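PDB 5UTT: sortase from Actinomyces oris, which probably acts as a sortase-family cysteine transpeptidase that joins surface proteins or pili to the cell wall, with hydrolase activity likely. Local coordinates for residues A16-M20 and T105-Y110; D54-Q58 and I78-R82; S88-I92 and T145-C149; D99-V103 and P180-L184. All coordinates share one frame. Residues are numbered along the deposited sequence.

Overall arrangement
All four contacts reach the closed, mixed beta barrel of the sortase domain. Contacts 2 and 3 lie side by side, with centres about 10 Å apart, on neighbouring strands 74-79 and 142-150. Contacts 1 and 4 form a second pair, with centres about 14 Å apart, on strands 100-104 and 108-120. Contacts 1 and 3 lie on opposite sides of the chain centre, about 22 Å apart between centres. Along the chain, contact 2 closes before contacts 3 and 4 open, while contacts 3 and 4 cross. Contact 1 starts earliest. Contacts 1 and 4 thus bring both terminal regions onto the barrel, and contacts 2 and 3 lie around the probable active site of His81 and Cys149.

Contact 1 of 4, residues A16-M20 and T105-Y110; sequences APPVM and TAKTWY
The N-terminal segment 16-20 is extended, with phi from -60 to -95° and psi from 134 to 164°. It runs antiparallel to 105-110, the turn and strand start that follow strand 100-104. The CA register is Pro17 with Tyr110 (7.9 Å), Pro18 with Thr108 (7.8 Å) and Met20 with Thr105 (8.8 Å). Within the turn, Thr105 N donates to Thr108 O at 2.9 Å.

One hydrogen bond crosses: Tyr110 OH donates to Pro18 O at a very short 2.5 Å. Tyr110 has chi1 -61° and chi2 88°, which carries its hydroxyl to the proline carbonyl near the ring plane.

The other contacts are van der Waals. Pro17 CB meets Tyr110 CE2 at 3.8 Å. Pro18 CG meets Thr108 OG1 at 3.8 Å. Met20 is m at chi1, chi2 and chi3. Its CE reaches Thr105 CG2 at 3.7 Å, and its CG lies 3.8 Å from Tyr110 OH. Trp172 of strand 161-174 touches both prolines and Thr108.

The contact lays the N-terminal arm on a hairpin of the sortase barrel. The carbonyl of Pro18 takes the hydroxyl proton of the buried Tyr110. The ring is thus satisfied at its polar end and packed against Pro17 and Met20 elsewhere.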
loop_
_atom_site.group_PDB
_atom_site.type_symbol
_atom_site.label_atom_id
_atom_site.label_comp_id
_atom_site.label_asym_id
_atom_site.label_seq_id
_atom_site.Cartn_x
_atom_site.Cartn_y
_atom_site.Cartn_z
ATOM N N ALA A 16 -8.730 -3.780 -17.246
ATOM C CA ALA A 16 -8.763 -2.803 -16.175
ATOM C C ALA A 16 -9.516 -3.365 -14.956
ATOM O O ALA A 16 -10.569 -4.003 -15.078
ATOM C CB ALA A 16 -9.350 -1.487 -16.648
ATOM N N PRO A 17 -8.959 -3.134 -13.767
ATOM C CA PRO A 17 -9.656 -3.564 -12.557
ATOM C C PRO A 17 -10.817 -2.664 -12.161
ATOM O O PRO A 17 -10.882 -1.516 -12.588
ATOM C CB PRO A 17 -8.573 -3.475 -11.499
ATOM C CG PRO A 17 -7.720 -2.345 -11.928
ATOM C CD PRO A 17 -7.703 -2.441 -13.470
ATOM N N PRO A 18 -11.703 -3.163 -11.271
ATOM C CA PRO A 18 -12.744 -2.293 -10.759
ATOM C C PRO A 18 -12.137 -1.171 -9.918
ATOM O O PRO A 18 -11.140 -1.391 -9.219
ATOM C CB PRO A 18 -13.615 -3.224 -9.906
ATOM C CG PRO A 18 -13.188 -4.601 -10.227
ATOM C CD PRO A 18 -11.781 -4.523 -10.721
ATOM N N VAL A 19 -12.725 0.024 -9.990
ATOM C CA VAL A 19 -12.223 1.160 -9.247
ATOM C C VAL A 19 -13.008 1.253 -7.955
ATOM O O VAL A 19 -14.225 1.125 -7.959
ATOM C CB VAL A 19 -12.330 2.469 -10.034
ATOM C CG1 VAL A 19 -11.822 3.637 -9.196
ATOM C CG2 VAL A 19 -11.509 2.377 -11.322
ATOM N N MET A 20 -12.314 1.439 -6.848
ATOM C CA MET A 20 -13.019 1.659 -5.580
ATOM C C MET A 20 -13.593 3.078 -5.540
ATOM O O MET A 20 -12.940 4.031 -5.948
ATOM C CB MET A 20 -12.075 1.449 -4.402
ATOM C CG MET A 20 -11.520 0.048 -4.252
ATOM S SD MET A 20 -12.757 -1.203 -3.940
ATOM C CE MET A 20 -13.048 -0.962 -2.187
ATOM N N THR A 105 -10.042 -6.239 -1.163
ATOM C CA THR A 105 -11.298 -5.534 -0.873
ATOM C C THR A 105 -12.413 -6.561 -0.817
ATOM O O THR A 105 -12.176 -7.759 -1.051
ATOM C CB THR A 105 -11.581 -4.467 -1.940
ATOM O OG1 THR A 105 -11.850 -5.079 -3.209
ATOM C CG2 THR A 105 -10.410 -3.494 -2.030
ATOM N N ALA A 106 -13.627 -6.123 -0.515
ATOM C CA ALA A 106 -14.741 -7.032 -0.398
ATOM C C ALA A 106 -14.983 -7.874 -1.665
ATOM O O ALA A 106 -15.421 -9.029 -1.598
ATOM C CB ALA A 106 -15.991 -6.282 -0.019
ATOM N N LYS A 107 -14.731 -7.277 -2.817
ATOM C CA LYS A 107 -15.006 -7.919 -4.100
ATOM C C LYS A 107 -13.770 -8.372 -4.901
ATOM O O LYS A 107 -13.848 -9.225 -5.811
ATOM C CB LYS A 107 -15.848 -6.926 -4.932
ATOM C CG LYS A 107 -17.152 -6.545 -4.246
ATOM C CD LYS A 107 -18.079 -5.619 -5.050
ATOM C CE LYS A 107 -19.229 -5.159 -4.164
ATOM N NZ LYS A 107 -20.027 -4.026 -4.697
ATOM N N THR A 108 -12.612 -7.828 -4.562
ATOM C CA THR A 108 -11.466 -7.833 -5.466
ATOM C C THR A 108 -10.113 -8.028 -4.815
ATOM O O THR A 108 -9.900 -7.543 -3.732
ATOM C CB THR A 108 -11.442 -6.523 -6.310
ATOM O OG1 THR A 108 -12.726 -6.346 -6.931
ATOM C CG2 THR A 108 -10.307 -6.557 -7.387
ATOM N N TRP A 109 -9.227 -8.797 -5.445
ATOM C CA TRP A 109 -7.807 -8.811 -5.075
ATOM C C TRP A 109 -7.069 -7.924 -6.043
ATOM O O TRP A 109 -7.129 -8.168 -7.263
ATOM C CB TRP A 109 -7.226 -10.212 -5.173
ATOM C CG TRP A 109 -7.751 -11.182 -4.169
ATOM C CD1 TRP A 109 -8.747 -12.088 -4.357
ATOM C CD2 TRP A 109 -7.272 -11.389 -2.825
ATOM N NE1 TRP A 109 -8.958 -12.821 -3.210
ATOM C CE2 TRP A 109 -8.053 -12.419 -2.259
ATOM C CE3 TRP A 109 -6.270 -10.797 -2.050
ATOM C CZ2 TRP A 109 -7.835 -12.877 -0.945
ATOM C CZ3 TRP A 109 -6.061 -11.255 -0.769
ATOM C CH2 TRP A 109 -6.831 -12.286 -0.241
ATOM N N TYR A 110 -6.368 -6.903 -5.539
ATOM C CA TYR A 110 -5.492 -6.101 -6.383
ATOM C C TYR A 110 -4.045 -6.466 -6.112
ATOM O O TYR A 110 -3.570 -6.345 -4.965
ATOM C CB TYR A 110 -5.669 -4.628 -6.102
ATOM C CG TYR A 110 -7.046 -4.075 -6.353
ATOM C CD1 TYR A 110 -8.023 -4.094 -5.366
ATOM C CD2 TYR A 110 -7.362 -3.444 -7.553
ATOM C CE1 TYR A 110 -9.256 -3.551 -5.570
ATOM C CE2 TYR A 110 -8.611 -2.915 -7.759
ATOM C CZ TYR A 110 -9.552 -2.949 -6.773
ATOM O OH TYR A 110 -10.790 -2.428 -6.981
#

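Contact 2 of 4, residues D54-Q58 and I78-R82; sequences DVLDQ and IAGHR
This contact joins the end of the short helix 53-56 to the loop leaving strand 74-79. Residues 54-56 are helical, and Gln58 N donates to Val55 O at 3.1 Å. Residues 78-81 are extended. The nearest CA pair is Leu56 with Gly80, at 6.2 Å.

Three side chains make most of the contact. Leu56 points toward the loop in an m,t rotamer (chi1 -53°, chi2 -176°). Its CD2 lies 3.5 Å from Ala79 O. Its CB sits over one face of the His81 ring, 3.8 Å from the centroid and 15° off the normal, a CH-pi contact; the closest ring atom is His81 CE1, 3.6 Å from Leu56 CB. His81 has chi1 -82° and chi2 -7°, which turns NE2 to Asp57. The CA-to-CB bond of Asp57 points away, but with chi1 -79° and chi2 8° its OD1 accepts from His81 NE2 at 3.0 Å, near the ring plane.

Water 1 links the backbones: it donates to Leu56 O at 3.0 Å and accepts from His81 N at 2.9 Å.

The position of His81, just past this strand, is consistent with the catalytic histidine of sortases. His81 NE2 carries a proton in the bond to Asp57. Asp57 and Leu56 hold the imidazole at its edge and face, while the water ties the backbones.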
loop_
_atom_site.group_PDB
_atom_site.type_symbol
_atom_site.label_atom_id
_atom_site.label_comp_id
_atom_site.label_asym_id
_atom_site.label_seq_id
_atom_site.Cartn_x
_atom_site.Cartn_y
_atom_site.Cartn_z
ATOM N N ASP A 54 -5.458 9.011 14.514
ATOM C CA ASP A 54 -6.678 8.268 14.804
ATOM C C ASP A 54 -6.878 7.057 13.902
ATOM O O ASP A 54 -7.599 6.140 14.256
ATOM C CB ASP A 54 -7.931 9.169 14.804
ATOM C CG ASP A 54 -8.121 9.965 13.501
ATOM O OD1 ASP A 54 -7.255 9.902 12.598
ATOM O OD2 ASP A 54 -9.123 10.710 13.416
ATOM N N VAL A 55 -6.226 7.061 12.734
ATOM C CA VAL A 55 -6.212 5.917 11.818
ATOM C C VAL A 55 -4.950 5.060 12.036
ATOM O O VAL A 55 -5.016 3.862 12.275
ATOM C CB VAL A 55 -6.277 6.431 10.360
ATOM C CG1 VAL A 55 -6.076 5.284 9.391
ATOM C CG2 VAL A 55 -7.590 7.189 10.096
ATOM N N LEU A 56 -3.776 5.681 11.972
ATOM C CA LEU A 56 -2.535 4.942 11.996
ATOM C C LEU A 56 -2.288 4.251 13.358
ATOM O O LEU A 56 -1.618 3.221 13.403
ATOM C CB LEU A 56 -1.365 5.864 11.681
ATOM C CG LEU A 56 -1.442 6.704 10.403
ATOM C CD1 LEU A 56 -0.167 7.518 10.165
ATOM C CD2 LEU A 56 -1.661 5.721 9.306
ATOM N N ASP A 57 -2.837 4.802 14.441
ATOM C CA ASP A 57 -2.654 4.188 15.762
ATOM C C ASP A 57 -3.446 2.922 15.922
ATOM O O ASP A 57 -3.154 2.149 16.831
ATOM C CB ASP A 57 -3.018 5.145 16.878
ATOM C CG ASP A 57 -1.924 6.169 17.165
ATOM O OD1 ASP A 57 -0.926 6.261 16.412
ATOM O OD2 ASP A 57 -2.060 6.925 18.163
ATOM N N GLN A 58 -4.427 2.709 15.047
ATOM C CA GLN A 58 -5.198 1.471 15.006
ATOM C C GLN A 58 -4.414 0.307 14.352
ATOM O O GLN A 58 -4.984 -0.746 14.130
ATOM C CB GLN A 58 -6.493 1.673 14.258
ATOM C CG GLN A 58 -7.439 2.691 14.865
ATOM C CD GLN A 58 -8.728 2.811 14.078
ATOM O OE1 GLN A 58 -9.483 1.841 13.948
ATOM N NE2 GLN A 58 -8.991 3.991 13.549
ATOM N N ILE A 78 -0.492 5.086 0.512
ATOM C CA ILE A 78 -0.860 4.805 1.917
ATOM C C ILE A 78 0.316 4.972 2.856
ATOM O O ILE A 78 1.459 4.626 2.573
ATOM C CB ILE A 78 -1.495 3.393 2.060
ATOM C CG1 ILE A 78 -0.532 2.314 1.586
ATOM C CG2 ILE A 78 -2.863 3.299 1.349
ATOM C CD1 ILE A 78 -1.028 0.918 1.847
ATOM N N ALA A 79 0.006 5.475 4.046
ATOM C CA ALA A 79 0.985 5.680 5.110
ATOM C C ALA A 79 0.800 4.628 6.178
ATOM O O ALA A 79 -0.321 4.187 6.433
ATOM C CB ALA A 79 0.790 7.085 5.710
ATOM N N GLY A 80 1.888 4.226 6.811
ATOM C CA GLY A 80 1.858 3.351 7.956
ATOM C C GLY A 80 2.926 3.639 8.966
ATOM O O GLY A 80 4.014 4.115 8.659
ATOM N N HIS A 81 2.587 3.432 10.238
ATOM C CA HIS A 81 3.586 3.522 11.242
ATOM C C HIS A 81 4.653 2.439 11.072
ATOM O O HIS A 81 4.371 1.323 10.696
ATOM C CB HIS A 81 2.941 3.340 12.613
ATOM C CG HIS A 81 2.303 4.565 13.169
ATOM N ND1 HIS A 81 2.402 5.811 12.594
ATOM C CD2 HIS A 81 1.608 4.739 14.321
ATOM C CE1 HIS A 81 1.754 6.694 13.334
ATOM N NE2 HIS A 81 1.289 6.075 14.403
ATOM N N ARG A 82 5.884 2.771 11.436
ATOM C CA ARG A 82 6.990 1.844 11.378
ATOM C C ARG A 82 7.074 0.902 12.565
ATOM O O ARG A 82 7.654 -0.191 12.430
ATOM C CB ARG A 82 8.301 2.622 11.304
ATOM C CG ARG A 82 9.539 1.812 10.945
ATOM C CD ARG A 82 9.559 1.560 9.429
ATOM N NE ARG A 82 10.651 0.664 9.048
ATOM C CZ ARG A 82 11.856 1.056 8.648
ATOM N NH1 ARG A 82 12.783 0.150 8.344
ATOM N NH2 ARG A 82 12.146 2.344 8.562
HETATM O O HOH W 1 0.038 2.397 11.042
#

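Contact 3 of 4, residues S88-I92 and T145-C149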
loop_
_atom_site.group_PDB
_atom_site.type_symbol
_atom_site.label_atom_id
_atom_site.label_comp_id
_atom_site.label_asym_id
_atom_site.label_seq_id
_atom_site.Cartn_x
_atom_site.Cartn_y
_atom_site.Cartn_z
ATOM N N SER A 88 2.221 -3.285 10.933
ATOM C CA SER A 88 3.015 -2.087 10.771
ATOM C C SER A 88 3.808 -2.158 9.464
ATOM O O SER A 88 3.860 -3.207 8.861
ATOM C CB SER A 88 4.041 -1.973 11.848
ATOM O OG SER A 88 5.047 -2.971 11.671
ATOM N N PHE A 89 4.528 -1.100 9.118
ATOM C CA PHE A 89 5.442 -1.132 7.924
ATOM C C PHE A 89 6.896 -1.358 8.408
ATOM O O PHE A 89 7.896 -0.884 7.830
ATOM C CB PHE A 89 5.316 0.173 7.104
ATOM C CG PHE A 89 4.023 0.337 6.322
ATOM C CD1 PHE A 89 2.995 -0.590 6.398
ATOM C CD2 PHE A 89 3.849 1.435 5.494
ATOM C CE1 PHE A 89 1.849 -0.445 5.642
ATOM C CE2 PHE A 89 2.690 1.580 4.750
ATOM C CZ PHE A 89 1.686 0.668 4.847
ATOM N N ARG A 90 7.044 -2.028 9.558
ATOM C CA ARG A 90 8.353 -2.198 10.153
ATOM C C ARG A 90 9.400 -2.675 9.163
ATOM O O ARG A 90 10.550 -2.192 9.186
ATOM C CB ARG A 90 8.263 -3.227 11.270
ATOM C CG ARG A 90 9.559 -3.416 12.029
ATOM C CD ARG A 90 9.365 -4.537 13.025
ATOM N NE ARG A 90 10.453 -4.606 13.961
ATOM C CZ ARG A 90 10.590 -5.564 14.873
ATOM N NH1 ARG A 90 9.693 -6.547 14.953
ATOM N NH2 ARG A 90 11.627 -5.540 15.698
ATOM N N ARG A 91 9.023 -3.644 8.341
ATOM C CA ARG A 91 9.984 -4.349 7.520
ATOM C C ARG A 91 9.763 -3.953 6.093
ATOM O O ARG A 91 9.933 -4.751 5.208
ATOM C CB ARG A 91 9.972 -5.864 7.764
ATOM C CG ARG A 91 10.601 -6.267 9.095
ATOM C CD ARG A 91 12.116 -6.366 8.969
ATOM N NE ARG A 91 12.819 -5.070 8.879
ATOM C CZ ARG A 91 13.135 -4.307 9.916
ATOM N NH1 ARG A 91 12.817 -4.660 11.180
ATOM N NH2 ARG A 91 13.787 -3.170 9.703
ATOM N N ILE A 92 9.434 -2.676 5.893
ATOM C CA ILE A 92 9.337 -2.109 4.538
ATOM C C ILE A 92 10.622 -2.331 3.745
ATOM O O ILE A 92 10.592 -2.379 2.495
ATOM C CB ILE A 92 8.945 -0.624 4.616
ATOM C CG1 ILE A 92 8.443 -0.125 3.244
ATOM C CG2 ILE A 92 10.070 0.225 5.164
ATOM C CD1 ILE A 92 7.702 1.188 3.293
ATOM N N THR A 145 1.598 3.152 -3.395
ATOM C CA THR A 145 2.780 3.687 -2.797
ATOM C C THR A 145 2.622 3.475 -1.303
ATOM O O THR A 145 1.588 3.820 -0.765
ATOM C CB THR A 145 2.964 5.186 -3.087
ATOM O OG1 THR A 145 3.182 5.368 -4.509
ATOM C CG2 THR A 145 4.187 5.724 -2.404
ATOM N N LEU A 146 3.642 2.893 -0.699
ATOM C CA LEU A 146 3.687 2.750 0.782
ATOM C C LEU A 146 4.718 3.686 1.323
ATOM O O LEU A 146 5.884 3.641 0.845
ATOM C CB LEU A 146 4.034 1.321 1.186
ATOM C CG LEU A 146 2.910 0.285 1.403
ATOM C CD1 LEU A 146 2.064 0.123 0.190
ATOM C CD2 LEU A 146 3.480 -1.067 1.828
ATOM N N THR A 147 4.374 4.410 2.403
ATOM C CA THR A 147 5.267 5.358 3.036
ATOM C C THR A 147 5.372 5.098 4.522
ATOM O O THR A 147 4.383 4.759 5.151
ATOM C CB THR A 147 4.870 6.870 2.807
ATOM O OG1 THR A 147 3.784 7.312 3.636
ATOM C CG2 THR A 147 4.403 7.115 1.356
ATOM N N THR A 148 6.557 5.302 5.030
ATOM C CA THR A 148 6.780 5.229 6.479
ATOM C C THR A 148 8.061 5.992 6.840
ATOM O O THR A 148 8.785 6.458 5.978
ATOM C CB THR A 148 6.845 3.743 6.929
ATOM O OG1 THR A 148 6.800 3.697 8.375
ATOM C CG2 THR A 148 8.078 3.117 6.491
ATOM N N CYS A 149 8.389 6.068 8.136
ATOM C CA CYS A 149 9.565 6.770 8.620
ATOM C C CYS A 149 10.802 5.932 8.538
ATOM O O CYS A 149 10.726 4.719 8.662
ATOM C CB CYS A 149 9.337 7.190 10.100
ATOM S SG CYS A 149 8.184 8.563 10.194
#
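The segment 88-92 is a loop that packs on strand 142-150. It holds an ST turn, with Arg90 N donating to Ser88 OG at 3.1 Å, and a type I turn closed by Ile92 N to Phe89 O at 3.1 Å. Phe89 and Ile92 point toward the strand, and the CA of Phe89 is nearest that of Thr148, at 6.7 Å.

Along the strand, Thr145 comes first. It does not meet the loop; its OG1 is hydrogen-bonded to Asn75 OD1. Leu146 points toward the loop. Its CG lies 3.6 Å from Phe89 CE2, and its CD2 stands over one ring face, 4.1 Å from the centroid and 19° off the normal, a CH-pi contact. Leu146 CB also packs on Ile92 CD1, at 4.2 Å. The CA-to-CB bond of Thr147 points away, and its OG1 is hydrogen-bonded to Tyr64 OH. Thr147 O lies 3.4 Å from Phe89 CD2, at the ring edge. Thr148 points back: its CB is 3.9 Å from Phe89 CB, and its CG2 is 3.8 Å from Ile92 CD1. Its OG1 is hydrogen-bonded to Gly80 O. Cys149 points away from the loop.

Leu146 and the methyl of Thr148 thus face the loop. TLTTC at 145-149 fits the sortase TLXTC signature, so Cys149 is probably the nucleophile. No hydrogen bond joins the two segments, so their direct contact rests on shape and apolar burial.

Contact 4 of 4, residues D99-V103 and P180-L184; sequences DEIIV and PESVL
This is a mixed polar and apolar contact between a strand of the sortase beta barrel and the C-terminal tail. Residues 100-103 belong to strand 100-104, and Asp99 precedes it. The tail segment 180-184 follows strand 161-174 and contains a type I beta turn from Pro180 to Val183, with Val183 N donating to Pro180 O at 3.0 Å. The turn crosses beside the strand. CA atoms are 8.5 Å apart for Glu100 with Ser182 and 8.7 Å for Ile102 with Pro180, too far for backbone pairing.

Alternate strand residues, Glu100 and Ile102, point toward the tail. Ile102 (m,t; chi1 -58°, chi2 175°) inserts its CD1 among three tail residues. This methyl lies 4.1 Å from Pro180 CB, 4.1 Å from Val183 CG2 and 3.3 Å from Ser182 OG. Trp109 of strand 108-120 touches both Ile102 and Pro180, so the apolar patch spans two neighbouring strands. Ile101, between the two contact residues, packs instead on strands 142-150 and 161-174.

The polar half lies next to it. Glu100 (chi1 -80°, chi2 180°) extends to Ser182, whose chi1 of 58° (p) turns the hydroxyl to the strand. Ser182 OG donates to Glu100 OE1 at 2.8 Å. Water 2 adds a second link: it accepts from Ser182 N at 3.2 Å and donates to Glu100 OE1 at 3.0 Å.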
loop_
_atom_site.group_PDB
_atom_site.type_symbol
_atom_site.label_atom_id
_atom_site.label_comp_id
_atom_site.label_asym_id
_atom_site.label_seq_id
_atom_site.Cartn_x
_atom_site.Cartn_y
_atom_site.Cartn_z
ATOM N N ASP A 99 8.710 -7.952 -5.782
ATOM C CA ASP A 99 7.891 -8.430 -4.673
ATOM C C ASP A 99 6.444 -7.963 -4.779
ATOM O O ASP A 99 6.156 -6.844 -5.246
ATOM C CB ASP A 99 8.499 -7.938 -3.363
ATOM C CG ASP A 99 9.816 -8.611 -3.045
ATOM O OD1 ASP A 99 10.052 -9.754 -3.508
ATOM O OD2 ASP A 99 10.615 -8.023 -2.307
ATOM N N GLU A 100 5.515 -8.796 -4.306
ATOM C CA GLU A 100 4.112 -8.470 -4.422
ATOM C C GLU A 100 3.596 -7.628 -3.288
ATOM O O GLU A 100 3.943 -7.880 -2.105
ATOM C CB GLU A 100 3.282 -9.751 -4.441
ATOM C CG GLU A 100 3.279 -10.409 -5.826
ATOM C CD GLU A 100 2.479 -11.683 -5.917
ATOM O OE1 GLU A 100 2.171 -12.283 -4.874
ATOM O OE2 GLU A 100 2.130 -12.089 -7.069
ATOM N N ILE A 101 2.760 -6.654 -3.621
ATOM C CA ILE A 101 1.977 -5.895 -2.618
ATOM C C ILE A 101 0.507 -6.106 -2.975
ATOM O O ILE A 101 0.060 -5.797 -4.106
ATOM C CB ILE A 101 2.358 -4.412 -2.611
ATOM C CG1 ILE A 101 3.831 -4.242 -2.191
ATOM C CG2 ILE A 101 1.453 -3.583 -1.715
ATOM C CD1 ILE A 101 4.273 -2.809 -2.168
ATOM N N ILE A 102 -0.258 -6.654 -2.055
ATOM C CA ILE A 102 -1.601 -7.165 -2.392
ATOM C C ILE A 102 -2.599 -6.430 -1.545
ATOM O O ILE A 102 -2.427 -6.370 -0.280
ATOM C CB ILE A 102 -1.718 -8.690 -2.206
ATOM C CG1 ILE A 102 -0.668 -9.407 -3.078
ATOM C CG2 ILE A 102 -3.157 -9.166 -2.476
ATOM C CD1 ILE A 102 -0.611 -10.898 -2.888
ATOM N N VAL A 103 -3.639 -5.869 -2.200
ATOM C CA VAL A 103 -4.746 -5.311 -1.464
ATOM C C VAL A 103 -6.000 -6.151 -1.634
ATOM O O VAL A 103 -6.419 -6.458 -2.743
ATOM C CB VAL A 103 -5.011 -3.815 -1.756
ATOM C CG1 VAL A 103 -6.098 -3.292 -0.827
ATOM C CG2 VAL A 103 -3.710 -3.042 -1.661
ATOM N N PRO A 180 -4.699 -14.875 -5.004
ATOM C CA PRO A 180 -3.328 -15.118 -5.422
ATOM C C PRO A 180 -2.674 -16.306 -4.746
ATOM O O PRO A 180 -2.901 -16.556 -3.552
ATOM C CB PRO A 180 -2.610 -13.834 -5.010
ATOM C CG PRO A 180 -3.668 -12.809 -5.036
ATOM C CD PRO A 180 -4.856 -13.513 -4.473
ATOM N N GLU A 181 -1.787 -16.964 -5.473
ATOM C CA GLU A 181 -1.088 -18.138 -4.948
ATOM C C GLU A 181 -0.259 -17.848 -3.717
ATOM O O GLU A 181 -0.132 -18.726 -2.867
ATOM C CB GLU A 181 -0.190 -18.767 -6.007
ATOM C CG GLU A 181 -0.959 -19.587 -7.045
ATOM C CD GLU A 181 -1.519 -20.905 -6.508
ATOM O OE1 GLU A 181 -0.749 -21.685 -5.890
ATOM O OE2 GLU A 181 -2.722 -21.180 -6.710
ATOM N N SER A 182 0.287 -16.636 -3.635
ATOM C CA SER A 182 1.111 -16.217 -2.484
ATOM C C SER A 182 0.307 -16.083 -1.192
ATOM O O SER A 182 0.885 -16.071 -0.096
ATOM C CB SER A 182 1.780 -14.876 -2.757
ATOM O OG SER A 182 0.813 -13.869 -3.035
ATOM N N VAL A 183 -1.005 -15.897 -1.316
ATOM C CA VAL A 183 -1.830 -15.672 -0.134
ATOM C C VAL A 183 -1.935 -17.033 0.560
ATOM O O VAL A 183 -2.411 -17.986 -0.034
ATOM C CB VAL A 183 -3.193 -15.058 -0.517
ATOM C CG1 VAL A 183 -4.205 -15.205 0.623
ATOM C CG2 VAL A 183 -2.996 -13.595 -0.909
ATOM N N LEU A 184 -1.483 -17.124 1.814
ATOM C CA LEU A 184 -1.383 -18.403 2.512
ATOM C C LEU A 184 -2.644 -18.793 3.267
ATOM O O LEU A 184 -2.849 -19.969 3.535
ATOM C CB LEU A 184 -0.233 -18.399 3.515
ATOM C CG LEU A 184 1.179 -18.250 2.952
ATOM C CD1 LEU A 184 2.173 -18.254 4.117
ATOM C CD2 LEU A 184 1.490 -19.329 1.924
HETATM O O HOH W 2 0.901 -14.699 -6.100
#